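Side-chain contacts in cysteine-rich repeat secretory protein 2 (Arabidopsis thaliana, PDB 6GRE), which modulates cell-to-cell trafficking, lowering plasmodesmata permeability through callose deposition during salicylic acid-triggered immune responses, and is required for systemic acquired resistance: residues T26-L31 with I105-K110; Q65-L70 with G152-G157; G186-D191 with A207-G212. All coordinates share one frame; numbering follows the deposited sequence.

Interaction 1 of 3, residues T26-L31 with I105-K110; sequences TNLNSL and IRYDNK. With NAG (2-acetamido-2-deoxy-beta-D-glucopyranose), chain C.
The hydrophobic core of the first Gnk2-homologous (DUF26) domain, where a helix packs on an antiparallel sheet, is the setting in which L28 and L31 of helix 23-38 meet Y107 of strand 103-108. L28 carries most of the contact. Its CD1 methyl stands over one face of the phenol, 3.5 Å from the centroid of the Y107 ring and only 11° off the ring normal, a CH-pi contact centred on the ring. The second methyl, CD2, leans toward the hydroxyl end and comes 3.7 Å from Y107 CE1, so both branches of the leucine lie against the aromatic group. L31, one turn further on, reaches the base of the same side chain: its CD2 is 3.7 Å from Y107 CB. The tyrosine is turned so that CG sits between the backbone N and the carbonyl carbon (chi1 56°), and in this position the ring presents a face to L28. No hydrogen bond joins the two segments.

D108 points away from the helix, and its carboxylate is held by several partners. D108 OD2 receives K110 NZ in a salt bridge of 3.0 Å, while D108 OD1 accepts N109 N at 2.8 Å, met from above the carboxylate plane, and also bonds S95 OG. N109 is the residue that carries the glycan, its ND2 joined covalently to C1 of the N-acetylglucosamine. Around the core, Y107 also touches V86 and C90 of helix 72-90, L28 meets F18, and L31 packs on F47 and V49 of strand 44-49 and on V60 of strand 60-66.

Interaction 2 of 3, residues Q65-L70 with G152-G157; sequences QCRGDL and GSYRTG. With NA (sodium ion), chain K.
Y154 lays its ring against the R67-L70 beta turn and points its hydroxyl at a sodium ion shared with D69. With CG anti to the backbone N (chi1 -177°), the ring extends from strand 154-159 with one face to the turn. G68 covers that face: its N lies 3.3 Å above the plane of the Y154 ring, over the centre, and its CA makes a CH-pi contact 3.8 Å from the Y154 centroid.

The metal lies in the ring plane at the hydroxyl edge, bound by Y154 OH at 2.6 Å and by D69 OD2 at 2.0 Å; the latter is short for sodium, so its exact length is doubtful. This sodium site joins the two tandem DUF26 domains, the turn following strand 60-66 of the first and an outer sheet strand of the second.

R67, bent at chi3, forms a salt bridge with D69 side-on: NE and NH2 both bond D69 OD1 at 3.0 Å. D69 OD1 offers its syn lone pair to NE, whereas NH2 meets it from above the carboxylate plane and adds a weak bond to the metal-bound OD2. The guanidinium and Y154 ring planes are 15° apart, but no stack follows; R67 touches the ring through CG, 3.5 Å from Y154 CE1. R67 NH1 bonds N102 OD1. On the second segment R155 folds back, NE bonding G152 O at 2.8 Å in a nearly straight bond (166°), with NH2 on the same oxygen and also on Q178 OE1.

Interaction 3 of 3, residues G186-D191 with A207-G212; sequences GRLKSD and ARFSVG
L188 is the one residue of helix segment 186-191 that reaches strand segment 207-212, and it does so through both methyls. CD2 lies mainly against the strand backbone, 3.8 Å from both A207 C and R208 N, so it rests on the peptide link between these residues; A207 CB adds an apolar contact at 4.0 Å from the same methyl. CD1 goes mainly to the next inward-facing residue and meets F209 CD1 at 3.9 Å, an atom that L188 CD2 also approaches. CD1 comes to the edge of the phenyl ring, near its plane, and the face of the ring is not used by the leucine. L188 swings CG to the side opposite its backbone N (chi1 -176°), which carries both methyls to the strand.

The geometry is that of a helix laid across an antiparallel sheet, here helix 174-192 on strand 205-211 in the second Gnk2-homologous (DUF26) domain. The axes of the short segments 186-191 and 207-211 approach to 8.5 Å, and their N-to-C directions differ by 39°. A207 and F209 direct their CB atoms at the helix, whereas R208 between them points away, as expected along an extended strand.

The buried layer is completed by A184 and I185 of the same helix, which touch A207, and by A140 and I144 of helix 134-149, which touch F209; L188 itself also packs on V200 of strand 198-202. The solvent side of the helix, by contrast, holds the exposed K189, S190 and D191, which do not touch the strand; K189 NZ makes a weak hydrogen bond to S141 OG. R208 is only marginally involved, its side chain sending NH2 to E101 O and NH1 to Y201 OH.

Overall arrangement
Interactions 1 and 3 are helix-on-sheet contacts in different tandem DUF26 domains, each on a five-stranded antiparallel sheet of order 1-4-5-3-2; their centres are about 32 Å apart, on opposite sides of the chain's centre. Interaction 2 lies between them, its centre about 24 Å from that of interaction 1 and about 16 Å from that of interaction 3. Its segment 65-70 runs from the end of strand 60-66, neighbour of 103-108 in the first sheet, into a turn, and 152-157 belongs to the second sheet. Along the chain, interactions 1 and 2 interleave, while interaction 3 follows both. R67 CD meets R208 NH2 at 3.8 Å, so the first-domain turn also touches strand 205-211 of interaction 3.

Interaction 1 of 3, residues T26-L31 with I105-K110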
ATOM      1  N   THR A  26      17.809 -10.814  11.945  1.00 18.17           N
ATOM      2  CA  THR A  26      18.324 -11.656  10.909  1.00 17.49           C
ATOM      3  C   THR A  26      17.182 -12.189  10.033  1.00 19.34           C
ATOM      4  O   THR A  26      17.282 -12.230   8.816  1.00 19.80           O
ATOM      5  CB  THR A  26      19.134 -12.822  11.504  1.00 18.43           C
ATOM      6  OG1 THR A  26      20.157 -12.212  12.282  1.00 18.96           O
ATOM      7  CG2 THR A  26      19.696 -13.736  10.444  1.00 17.63           C
ATOM      8  N   ASN A  27      16.086 -12.607  10.664  1.00 19.25           N
ATOM      9  CA  ASN A  27      14.931 -13.133   9.932  1.00 19.62           C
ATOM     10  C   ASN A  27      14.280 -12.029   9.071  1.00 19.68           C
ATOM     11  O   ASN A  27      13.864 -12.299   7.952  1.00 19.43           O
ATOM     12  CB  ASN A  27      13.951 -13.814  10.892  1.00 21.44           C
ATOM     13  CG  ASN A  27      14.493 -15.134  11.419  1.00 22.79           C
ATOM     14  OD1 ASN A  27      15.335 -15.762  10.783  1.00 22.72           O
ATOM     15  ND2 ASN A  27      13.950 -15.587  12.532  1.00 25.24           N
ATOM     16  N   LEU A  28      14.210 -10.826   9.619  1.00 19.00           N
ATOM     17  CA  LEU A  28      13.672  -9.659   8.882  1.00 18.98           C
ATOM     18  C   LEU A  28      14.489  -9.432   7.606  1.00 19.41           C
ATOM     19  O   LEU A  28      13.944  -9.269   6.507  1.00 18.45           O
ATOM     20  CB  LEU A  28      13.697  -8.438   9.792  1.00 18.85           C
ATOM     21  CG  LEU A  28      13.337  -7.107   9.128  1.00 19.05           C
ATOM     22  CD1 LEU A  28      11.978  -7.202   8.422  1.00 19.49           C
ATOM     23  CD2 LEU A  28      13.356  -5.973  10.133  1.00 19.90           C
ATOM     24  N   ASN A  29      15.820  -9.424   7.735  1.00 19.93           N
ATOM     25  CA  ASN A  29      16.657  -9.174   6.577  1.00 19.64           C
ATOM     26  C   ASN A  29      16.465 -10.275   5.547  1.00 20.95           C
ATOM     27  O   ASN A  29      16.417  -9.999   4.338  1.00 21.39           O
ATOM     28  CB  ASN A  29      18.122  -8.956   6.950  1.00 20.72           C
ATOM     29  CG  ASN A  29      18.322  -7.650   7.679  1.00 23.16           C
ATOM     30  OD1 ASN A  29      17.619  -6.679   7.412  1.00 26.24           O
ATOM     31  ND2 ASN A  29      19.266  -7.594   8.611  1.00 23.50           N
ATOM     32  N   SER A  30      16.313 -11.522   6.007  1.00 21.02           N
ATOM     33  CA  SER A  30      16.036 -12.628   5.097  0.60 22.11           C
ATOM     34  C   SER A  30      14.673 -12.433   4.430  1.00 21.48           C
ATOM     35  O   SER A  30      14.540 -12.690   3.246  1.00 23.58           O
ATOM     36  CB  SER A  30      16.091 -13.979   5.777  0.60 23.71           C
ATOM     37  OG  SER A  30      17.254 -14.097   6.569  0.60 26.36           O
ATOM     38  N   LEU A  31      13.669 -12.013   5.218  1.00 21.63           N
ATOM     39  CA  LEU A  31      12.304 -11.780   4.691  1.00 22.92           C
ATOM     40  C   LEU A  31      12.369 -10.763   3.545  1.00 23.93           C
ATOM     41  O   LEU A  31      11.801 -10.981   2.461  1.00 23.46           O
ATOM     42  CB  LEU A  31      11.401 -11.261   5.809  1.00 23.21           C
ATOM     43  CG  LEU A  31      10.041 -10.727   5.329  1.00 24.81           C
ATOM     44  CD1 LEU A  31       9.150 -11.887   4.956  1.00 29.06           C
ATOM     45  CD2 LEU A  31       9.374  -9.869   6.388  1.00 27.34           C
ATOM     46  N   ILE A 105       5.918  -2.421   1.067  1.00 16.13           N
ATOM     47  CA  ILE A 105       6.382  -3.546   1.850  1.00 15.89           C
ATOM     48  C   ILE A 105       5.893  -3.365   3.283  1.00 16.20           C
ATOM     49  O   ILE A 105       5.723  -2.237   3.757  1.00 17.48           O
ATOM     50  CB  ILE A 105       7.911  -3.703   1.763  1.00 17.31           C
ATOM     51  CG1 ILE A 105       8.653  -2.478   2.280  1.00 18.74           C
ATOM     52  CG2 ILE A 105       8.323  -4.092   0.362  1.00 17.20           C
ATOM     53  CD1 ILE A 105      10.149  -2.695   2.457  1.00 20.46           C
ATOM     54  N   ARG A 106       5.631  -4.484   3.964  1.00 16.21           N
ATOM     55  CA  ARG A 106       5.092  -4.417   5.295  1.00 17.37           C
ATOM     56  C   ARG A 106       5.538  -5.660   6.060  1.00 16.85           C
ATOM     57  O   ARG A 106       5.440  -6.768   5.536  1.00 17.92           O
ATOM     58  CB  ARG A 106       3.564  -4.313   5.243  1.00 17.61           C
ATOM     59  CG  ARG A 106       2.882  -4.023   6.568  1.00 19.22           C
ATOM     60  CD  ARG A 106       1.390  -3.881   6.302  1.00 19.90           C
ATOM     61  NE  ARG A 106       0.638  -3.507   7.490  1.00 22.46           N
ATOM     62  CZ  ARG A 106      -0.528  -2.886   7.465  1.00 22.85           C
ATOM     63  NH1 ARG A 106      -1.157  -2.740   6.313  1.00 19.09           N
ATOM     64  NH2 ARG A 106      -1.045  -2.403   8.586  1.00 26.77           N
ATOM     65  N   TYR A 107       5.992  -5.438   7.296  1.00 17.21           N
ATOM     66  CA  TYR A 107       6.397  -6.549   8.150  1.00 18.40           C
ATOM     67  C   TYR A 107       6.039  -6.244   9.600  1.00 18.70           C
ATOM     68  O   TYR A 107       5.900  -5.123  10.000  1.00 19.10           O
ATOM     69  CB  TYR A 107       7.889  -6.822   7.981  1.00 18.74           C
ATOM     70  CG  TYR A 107       8.805  -5.652   8.242  1.00 18.23           C
ATOM     71  CD1 TYR A 107       9.244  -5.343   9.519  1.00 18.65           C
ATOM     72  CD2 TYR A 107       9.290  -4.892   7.198  1.00 17.92           C
ATOM     73  CE1 TYR A 107      10.102  -4.277   9.743  1.00 18.67           C
ATOM     74  CE2 TYR A 107      10.149  -3.834   7.401  1.00 18.87           C
ATOM     75  CZ  TYR A 107      10.587  -3.544   8.678  1.00 18.85           C
ATOM     76  OH  TYR A 107      11.460  -2.513   8.839  1.00 20.30           O
ATOM     77  N   ASP A 108       5.896  -7.316  10.384  1.00 19.56           N
ATOM     78  CA  ASP A 108       5.516  -7.225  11.748  1.00 20.88           C
ATOM     79  C   ASP A 108       5.907  -8.539  12.427  1.00 19.45           C
ATOM     80  O   ASP A 108       6.234  -9.501  11.749  1.00 18.64           O
ATOM     81  CB  ASP A 108       4.014  -6.942  11.869  1.00 22.61           C
ATOM     82  CG  ASP A 108       3.587  -6.352  13.202  1.00 26.17           C
ATOM     83  OD1 ASP A 108       4.452  -6.129  14.063  1.00 23.87           O
ATOM     84  OD2 ASP A 108       2.375  -6.129  13.369  1.00 31.22           O
ATOM     85  N   ASN A 109       5.835  -8.531  13.766  1.00 20.94           N
ATOM     86  CA  ASN A 109       6.213  -9.693  14.592  1.00 22.27           C
ATOM     87  C   ASN A 109       4.973 -10.518  14.978  1.00 23.94           C
ATOM     88  O   ASN A 109       5.024 -11.354  15.850  1.00 24.70           O
ATOM     89  CB  ASN A 109       7.025  -9.238  15.811  1.00 23.24           C
ATOM     90  CG  ASN A 109       6.190  -8.578  16.883  1.00 27.19           C
ATOM     91  OD1 ASN A 109       5.185  -7.924  16.597  1.00 28.19           O
ATOM     92  ND2 ASN A 109       6.594  -8.757  18.129  1.00 29.63           N
ATOM     93  N   LYS A 110       3.852 -10.271  14.299  1.00 22.84           N
ATOM     94  CA  LYS A 110       2.673 -11.098  14.348  1.00 24.72           C
ATOM     95  C   LYS A 110       2.010 -11.016  12.974  1.00 24.18           C
ATOM     96  O   LYS A 110       2.256 -10.073  12.226  1.00 24.13           O
ATOM     97  CB  LYS A 110       1.724 -10.607  15.445  1.00 28.18           C
ATOM     98  CG  LYS A 110       1.165  -9.213  15.213  1.00 31.04           C
ATOM     99  CD  LYS A 110       0.287  -8.693  16.327  1.00 36.28           C
ATOM    100  CE  LYS A 110      -0.059  -7.228  16.151  1.00 38.86           C
ATOM    101  NZ  LYS A 110       1.155  -6.376  16.049  1.00 40.56           N
TER
HETATM  102  C1  NAG C   1       5.924  -8.207  19.281  1.00 32.94           C
HETATM  103  C2  NAG C   1       5.511  -9.280  20.285  1.00 36.54           C
HETATM  104  C3  NAG C   1       4.835  -8.654  21.489  1.00 38.90           C
HETATM  105  C4  NAG C   1       5.750  -7.603  22.083  1.00 44.97           C
HETATM  106  C5  NAG C   1       6.268  -6.617  21.026  1.00 42.21           C
HETATM  107  C6  NAG C   1       7.398  -5.759  21.570  1.00 40.79           C
HETATM  108  C7  NAG C   1       4.974 -11.445  19.316  1.00 36.27           C
HETATM  109  C8  NAG C   1       3.908 -12.333  18.760  1.00 35.67           C
HETATM  110  N2  NAG C   1       4.591 -10.245  19.724  1.00 35.17           N
HETATM  111  O3  NAG C   1       4.572  -9.693  22.437  1.00 41.83           O
HETATM  112  O4  NAG C   1       5.047  -6.893  23.115  1.00 56.28           O
HETATM  113  O5  NAG C   1       6.817  -7.299  19.895  1.00 36.39           O
HETATM  114  O6  NAG C   1       8.498  -6.595  21.984  1.00 44.82           O
HETATM  115  O7  NAG C   1       6.144 -11.814  19.389  1.00 37.78           O

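Interaction 2 of 3, residues Q65-L70 with G152-G157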
ATOM      1  N   GLN A  65       3.503  -5.706  -2.075  1.00 17.40           N
ATOM      2  CA  GLN A  65       2.504  -5.611  -3.095  0.70 17.96           C
ATOM      3  C   GLN A  65       2.838  -4.479  -4.053  1.00 16.91           C
ATOM      4  O   GLN A  65       3.043  -3.352  -3.649  1.00 18.35           O
ATOM      5  CB  GLN A  65       1.137  -5.313  -2.511  0.70 17.73           C
ATOM      6  CG  GLN A  65       0.046  -5.339  -3.574  0.70 17.55           C
ATOM      7  CD  GLN A  65      -1.306  -5.349  -2.919  0.70 17.83           C
ATOM      8  OE1 GLN A  65      -2.345  -5.209  -3.574  0.70 20.34           O
ATOM      9  NE2 GLN A  65      -1.304  -5.554  -1.616  0.70 16.78           N
ATOM     10  N   CYS A  66       2.901  -4.848  -5.330  1.00 17.86           N
ATOM     11  CA  CYS A  66       3.091  -3.890  -6.418  1.00 19.08           C
ATOM     12  C   CYS A  66       1.729  -3.507  -6.996  1.00 18.53           C
ATOM     13  O   CYS A  66       0.792  -4.294  -6.957  1.00 18.17           O
ATOM     14  CB  CYS A  66       3.962  -4.497  -7.511  1.00 20.98           C
ATOM     15  SG  CYS A  66       5.676  -4.697  -6.948  1.00 24.07           S
ATOM     16  N   ARG A  67       1.684  -2.314  -7.591  1.00 20.12           N
ATOM     17  CA  ARG A  67       0.546  -1.881  -8.386  1.00 20.95           C
ATOM     18  C   ARG A  67       0.180  -3.022  -9.348  1.00 22.15           C
ATOM     19  O   ARG A  67       1.067  -3.678  -9.920  1.00 22.62           O
ATOM     20  CB  ARG A  67       0.936  -0.583  -9.100  1.00 24.91           C
ATOM     21  CG  ARG A  67      -0.043   0.572  -8.984  1.00 27.57           C
ATOM     22  CD  ARG A  67       0.456   1.731  -9.832  1.00 29.34           C
ATOM     23  NE  ARG A  67       0.534   1.335 -11.234  1.00 31.70           N
ATOM     24  CZ  ARG A  67       1.277   1.922 -12.164  1.00 33.13           C
ATOM     25  NH1 ARG A  67       2.109   2.900 -11.846  1.00 34.08           N
ATOM     26  NH2 ARG A  67       1.186   1.505 -13.416  1.00 33.61           N
ATOM     27  N   GLY A  68      -1.121  -3.246  -9.553  1.00 21.24           N
ATOM     28  CA  GLY A  68      -1.694  -4.448 -10.156  1.00 22.36           C
ATOM     29  C   GLY A  68      -1.408  -4.628 -11.644  1.00 24.59           C
ATOM     30  O   GLY A  68      -1.604  -5.734 -12.179  1.00 26.21           O
ATOM     31  N   ASP A  69      -0.863  -3.597 -12.287  1.00 23.03           N
ATOM     32  CA  ASP A  69      -0.559  -3.654 -13.712  1.00 27.36           C
ATOM     33  C   ASP A  69       0.952  -3.550 -13.967  1.00 29.20           C
ATOM     34  O   ASP A  69       1.373  -3.432 -15.120  1.00 32.09           O
ATOM     35  CB  ASP A  69      -1.317  -2.539 -14.431  1.00 28.28           C
ATOM     36  CG  ASP A  69      -1.036  -1.146 -13.888  1.00 30.15           C
ATOM     37  OD1 ASP A  69      -0.376  -1.025 -12.829  1.00 29.33           O
ATOM     38  OD2 ASP A  69      -1.519  -0.177 -14.506  1.00 35.79           O
ATOM     39  N   LEU A  70       1.774  -3.572 -12.917  1.00 28.67           N
ATOM     40  CA  LEU A  70       3.222  -3.443 -13.067  1.00 31.13           C
ATOM     41  C   LEU A  70       3.807  -4.727 -13.669  1.00 31.80           C
ATOM     42  O   LEU A  70       3.474  -5.825 -13.252  1.00 32.00           O
ATOM     43  CB  LEU A  70       3.867  -3.223 -11.695  1.00 32.37           C
ATOM     44  CG  LEU A  70       3.976  -1.807 -11.141  1.00 34.13           C
ATOM     45  CD1 LEU A  70       5.146  -1.762 -10.167  1.00 30.92           C
ATOM     46  CD2 LEU A  70       4.147  -0.744 -12.222  1.00 33.96           C
ATOM     47  N   GLY A 152     -12.250  -6.282  -7.683  1.00 28.71           N
ATOM     48  CA  GLY A 152     -11.003  -6.845  -7.222  1.00 26.30           C
ATOM     49  C   GLY A 152     -10.142  -5.836  -6.484  1.00 20.93           C
ATOM     50  O   GLY A 152     -10.615  -4.753  -6.068  1.00 20.23           O
ATOM     51  N   SER A 153      -8.880  -6.203  -6.304  1.00 18.60           N
ATOM     52  CA  SER A 153      -8.038  -5.522  -5.341  1.00 17.94           C
ATOM     53  C   SER A 153      -7.245  -4.377  -5.961  1.00 17.08           C
ATOM     54  O   SER A 153      -6.590  -3.633  -5.243  1.00 16.49           O
ATOM     55  CB  SER A 153      -7.136  -6.497  -4.659  1.00 21.44           C
ATOM     56  OG  SER A 153      -7.954  -7.401  -3.904  1.00 23.36           O
ATOM     57  N   TYR A 154      -7.230  -4.286  -7.293  1.00 16.38           N
ATOM     58  CA  TYR A 154      -6.552  -3.187  -7.990  1.00 15.36           C
ATOM     59  C   TYR A 154      -7.503  -2.624  -9.034  1.00 16.36           C
ATOM     60  O   TYR A 154      -8.012  -3.365  -9.884  1.00 17.06           O
ATOM     61  CB  TYR A 154      -5.271  -3.631  -8.701  1.00 18.02           C
ATOM     62  CG  TYR A 154      -4.547  -2.493  -9.357  1.00 18.50           C
ATOM     63  CD1 TYR A 154      -3.978  -1.496  -8.597  1.00 18.38           C
ATOM     64  CD2 TYR A 154      -4.502  -2.371 -10.740  1.00 18.81           C
ATOM     65  CE1 TYR A 154      -3.348  -0.415  -9.175  1.00 18.84           C
ATOM     66  CE2 TYR A 154      -3.831  -1.321 -11.339  1.00 19.57           C
ATOM     67  CZ  TYR A 154      -3.280  -0.319 -10.556  1.00 18.31           C
ATOM     68  OH  TYR A 154      -2.586   0.744 -11.077  1.00 21.55           O
ATOM     69  N   ARG A 155      -7.819  -1.344  -8.937  1.00 13.72           N
ATOM     70  CA  ARG A 155      -8.853  -0.760  -9.768  1.00 13.75           C
ATOM     71  C   ARG A 155      -8.347   0.560 -10.334  1.00 13.59           C
ATOM     72  O   ARG A 155      -7.719   1.331  -9.644  1.00 13.47           O
ATOM     73  CB  ARG A 155     -10.099  -0.454  -8.949  1.00 15.02           C
ATOM     74  CG  ARG A 155     -10.643  -1.681  -8.233  1.00 16.54           C
ATOM     75  CD  ARG A 155     -11.752  -1.285  -7.322  1.00 16.86           C
ATOM     76  NE  ARG A 155     -12.087  -2.402  -6.456  1.00 16.98           N
ATOM     77  CZ  ARG A 155     -13.161  -2.432  -5.705  1.00 16.65           C
ATOM     78  NH1 ARG A 155     -13.941  -1.371  -5.629  1.00 18.17           N
ATOM     79  NH2 ARG A 155     -13.399  -3.514  -4.970  1.00 17.52           N
ATOM     80  N   THR A 156      -8.635   0.810 -11.608  1.00 13.06           N
ATOM     81  CA  THR A 156      -8.248   2.075 -12.220  1.00 13.25           C
ATOM     82  C   THR A 156      -9.406   2.578 -13.074  1.00 12.34           C
ATOM     83  O   THR A 156     -10.271   1.808 -13.496  1.00 12.99           O
ATOM     84  CB  THR A 156      -7.007   1.975 -13.103  1.00 14.20           C
ATOM     85  OG1 THR A 156      -7.248   1.054 -14.176  1.00 17.63           O
ATOM     86  CG2 THR A 156      -5.796   1.470 -12.357  1.00 15.13           C
ATOM     87  N   GLY A 157      -9.479   3.896 -13.232  1.00 12.32           N
ATOM     88  CA  GLY A 157     -10.468   4.532 -14.044  1.00 13.15           C
ATOM     89  C   GLY A 157      -9.929   5.828 -14.587  1.00 13.69           C
ATOM     90  O   GLY A 157      -9.105   6.475 -13.945  1.00 14.94           O
TER
HETATM   91 NA    NA K 308      -2.472   1.383 -13.643  1.00 38.39          NA

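Interaction 3 of 3, residues G186-D191 with A207-G212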
ATOM      1  N   GLY A 186     -14.899   7.245  -0.348  1.00 14.55           N
ATOM      2  CA  GLY A 186     -15.801   8.194   0.245  1.00 14.90           C
ATOM      3  C   GLY A 186     -15.082   9.434   0.758  1.00 14.85           C
ATOM      4  O   GLY A 186     -15.511  10.557   0.497  1.00 15.59           O
ATOM      5  N   ARG A 187     -13.971   9.214   1.468  0.70 15.10           N
ATOM      6  CA  ARG A 187     -13.141  10.298   1.980  0.70 16.01           C
ATOM      7  C   ARG A 187     -12.539  11.093   0.816  0.70 15.59           C
ATOM      8  O   ARG A 187     -12.504  12.330   0.823  0.70 14.77           O
ATOM      9  CB  ARG A 187     -12.042   9.739   2.890  0.70 16.11           C
ATOM     10  CG  ARG A 187     -11.216  10.816   3.588  0.70 16.91           C
ATOM     11  CD  ARG A 187     -10.098  10.233   4.426  0.70 18.54           C
ATOM     12  NE  ARG A 187     -10.590   9.416   5.523  0.70 21.42           N
ATOM     13  CZ  ARG A 187     -10.708   9.842   6.782  0.70 21.04           C
ATOM     14  NH1 ARG A 187     -10.426  11.097   7.074  0.70 21.30           N
ATOM     15  NH2 ARG A 187     -11.121   9.018   7.729  0.70 24.58           N
ATOM     16  N   LEU A 188     -12.050  10.384  -0.205  1.00 14.08           N
ATOM     17  CA  LEU A 188     -11.396  11.037  -1.350  1.00 14.16           C
ATOM     18  C   LEU A 188     -12.382  11.968  -2.052  1.00 14.39           C
ATOM     19  O   LEU A 188     -12.063  13.095  -2.366  1.00 15.49           O
ATOM     20  CB  LEU A 188     -10.858   9.974  -2.306  1.00 14.39           C
ATOM     21  CG  LEU A 188     -10.062  10.474  -3.501  1.00 13.85           C
ATOM     22  CD1 LEU A 188      -8.771  11.146  -3.067  1.00 15.58           C
ATOM     23  CD2 LEU A 188      -9.726   9.341  -4.447  1.00 14.07           C
ATOM     24  N   LYS A 189     -13.597  11.470  -2.264  1.00 14.46           N
ATOM     25  CA  LYS A 189     -14.607  12.286  -2.912  1.00 15.88           C
ATOM     26  C   LYS A 189     -15.026  13.458  -2.010  1.00 16.50           C
ATOM     27  O   LYS A 189     -15.138  14.592  -2.458  1.00 18.26           O
ATOM     28  CB  LYS A 189     -15.824  11.422  -3.260  1.00 18.99           C
ATOM     29  CG  LYS A 189     -16.922  12.161  -4.004  1.00 23.86           C
ATOM     30  CD  LYS A 189     -18.056  11.248  -4.379  1.00 28.48           C
ATOM     31  CE  LYS A 189     -19.301  12.002  -4.786  1.00 33.76           C
ATOM     32  NZ  LYS A 189     -19.065  12.825  -5.990  1.00 33.63           N
ATOM     33  N   SER A 190     -15.295  13.163  -0.738  0.70 16.65           N
ATOM     34  CA  SER A 190     -15.852  14.180   0.143  0.70 18.50           C
ATOM     35  C   SER A 190     -14.845  15.305   0.359  0.70 17.96           C
ATOM     36  O   SER A 190     -15.184  16.490   0.318  0.70 20.63           O
ATOM     37  CB  SER A 190     -16.266  13.597   1.464  0.70 20.36           C
ATOM     38  OG  SER A 190     -17.393  12.743   1.309  0.70 24.65           O
ATOM     39  N   ASP A 191     -13.588  14.927   0.549  1.00 16.68           N
ATOM     40  CA  ASP A 191     -12.591  15.916   0.913  1.00 17.91           C
ATOM     41  C   ASP A 191     -11.824  16.485  -0.273  1.00 17.57           C
ATOM     42  O   ASP A 191     -11.488  17.681  -0.216  1.00 19.12           O
ATOM     43  CB  ASP A 191     -11.654  15.383   1.976  1.00 18.96           C
ATOM     44  CG  ASP A 191     -12.342  15.358   3.336  1.00 21.07           C
ATOM     45  OD1 ASP A 191     -13.294  16.119   3.506  1.00 24.75           O
ATOM     46  OD2 ASP A 191     -11.958  14.565   4.134  1.00 23.41           O
ATOM     47  N   ALA A 207      -6.918   5.034  -2.166  1.00 12.07           N
ATOM     48  CA  ALA A 207      -7.572   5.513  -3.371  1.00 12.24           C
ATOM     49  C   ALA A 207      -6.956   6.874  -3.698  1.00 13.03           C
ATOM     50  O   ALA A 207      -6.740   7.680  -2.782  1.00 13.98           O
ATOM     51  CB  ALA A 207      -9.054   5.622  -3.185  1.00 12.56           C
ATOM     52  N   ARG A 208      -6.689   7.146  -4.976  1.00 12.55           N
ATOM     53  CA  ARG A 208      -6.079   8.397  -5.337  1.00 12.96           C
ATOM     54  C   ARG A 208      -6.512   8.794  -6.744  1.00 13.59           C
ATOM     55  O   ARG A 208      -6.927   7.942  -7.556  1.00 12.76           O
ATOM     56  CB  ARG A 208      -4.551   8.294  -5.246  1.00 15.51           C
ATOM     57  CG  ARG A 208      -3.899   7.261  -6.142  1.00 16.55           C
ATOM     58  CD  ARG A 208      -2.409   7.105  -5.820  1.00 17.82           C
ATOM     59  NE  ARG A 208      -1.756   6.196  -6.756  1.00 21.97           N
ATOM     60  CZ  ARG A 208      -0.748   5.365  -6.470  1.00 23.79           C
ATOM     61  NH1 ARG A 208      -0.268   5.260  -5.240  1.00 23.43           N
ATOM     62  NH2 ARG A 208      -0.206   4.650  -7.446  1.00 23.25           N
ATOM     63  N   PHE A 209      -6.415  10.074  -7.039  1.00 12.76           N
ATOM     64  CA  PHE A 209      -6.708  10.538  -8.375  1.00 13.38           C
ATOM     65  C   PHE A 209      -5.822  11.735  -8.706  1.00 15.16           C
ATOM     66  O   PHE A 209      -5.299  12.432  -7.841  1.00 14.39           O
ATOM     67  CB  PHE A 209      -8.185  10.851  -8.611  1.00 13.87           C
ATOM     68  CG  PHE A 209      -8.651  12.204  -8.139  1.00 14.06           C
ATOM     69  CD1 PHE A 209      -8.794  12.441  -6.797  1.00 15.19           C
ATOM     70  CD2 PHE A 209      -9.032  13.194  -9.028  1.00 15.19           C
ATOM     71  CE1 PHE A 209      -9.212  13.681  -6.348  1.00 15.62           C
ATOM     72  CE2 PHE A 209      -9.501  14.417  -8.588  1.00 15.41           C
ATOM     73  CZ  PHE A 209      -9.603  14.658  -7.237  1.00 15.66           C
ATOM     74  N   SER A 210      -5.687  11.966 -10.012  1.00 14.74           N
ATOM     75  CA  SER A 210      -4.890  13.086 -10.507  1.00 17.06           C
ATOM     76  C   SER A 210      -5.659  13.740 -11.653  1.00 18.88           C
ATOM     77  O   SER A 210      -6.405  13.087 -12.348  1.00 15.98           O
ATOM     78  CB  SER A 210      -3.520  12.627 -10.950  1.00 18.46           C
ATOM     79  OG  SER A 210      -3.622  11.601 -11.934  1.00 24.47           O
ATOM     80  N   VAL A 211      -5.490  15.055 -11.810  1.00 21.01           N
ATOM     81  CA  VAL A 211      -6.112  15.806 -12.895  1.00 23.38           C
ATOM     82  C   VAL A 211      -4.974  16.485 -13.638  1.00 28.67           C
ATOM     83  O   VAL A 211      -4.295  17.322 -13.058  1.00 32.28           O
ATOM     84  CB  VAL A 211      -7.129  16.849 -12.406  1.00 25.06           C
ATOM     85  CG1 VAL A 211      -7.748  17.614 -13.574  1.00 27.93           C
ATOM     86  CG2 VAL A 211      -8.207  16.249 -11.516  1.00 25.00           C
ATOM     87  N   GLY A 212      -4.790  16.150 -14.910  1.00 28.88           N
ATOM     88  CA  GLY A 212      -3.662  16.681 -15.675  1.00 32.74           C
ATOM     89  C   GLY A 212      -2.347  16.066 -15.226  1.00 38.13           C
ATOM     90  O   GLY A 212      -2.323  15.019 -14.561  1.00 39.72           O
TER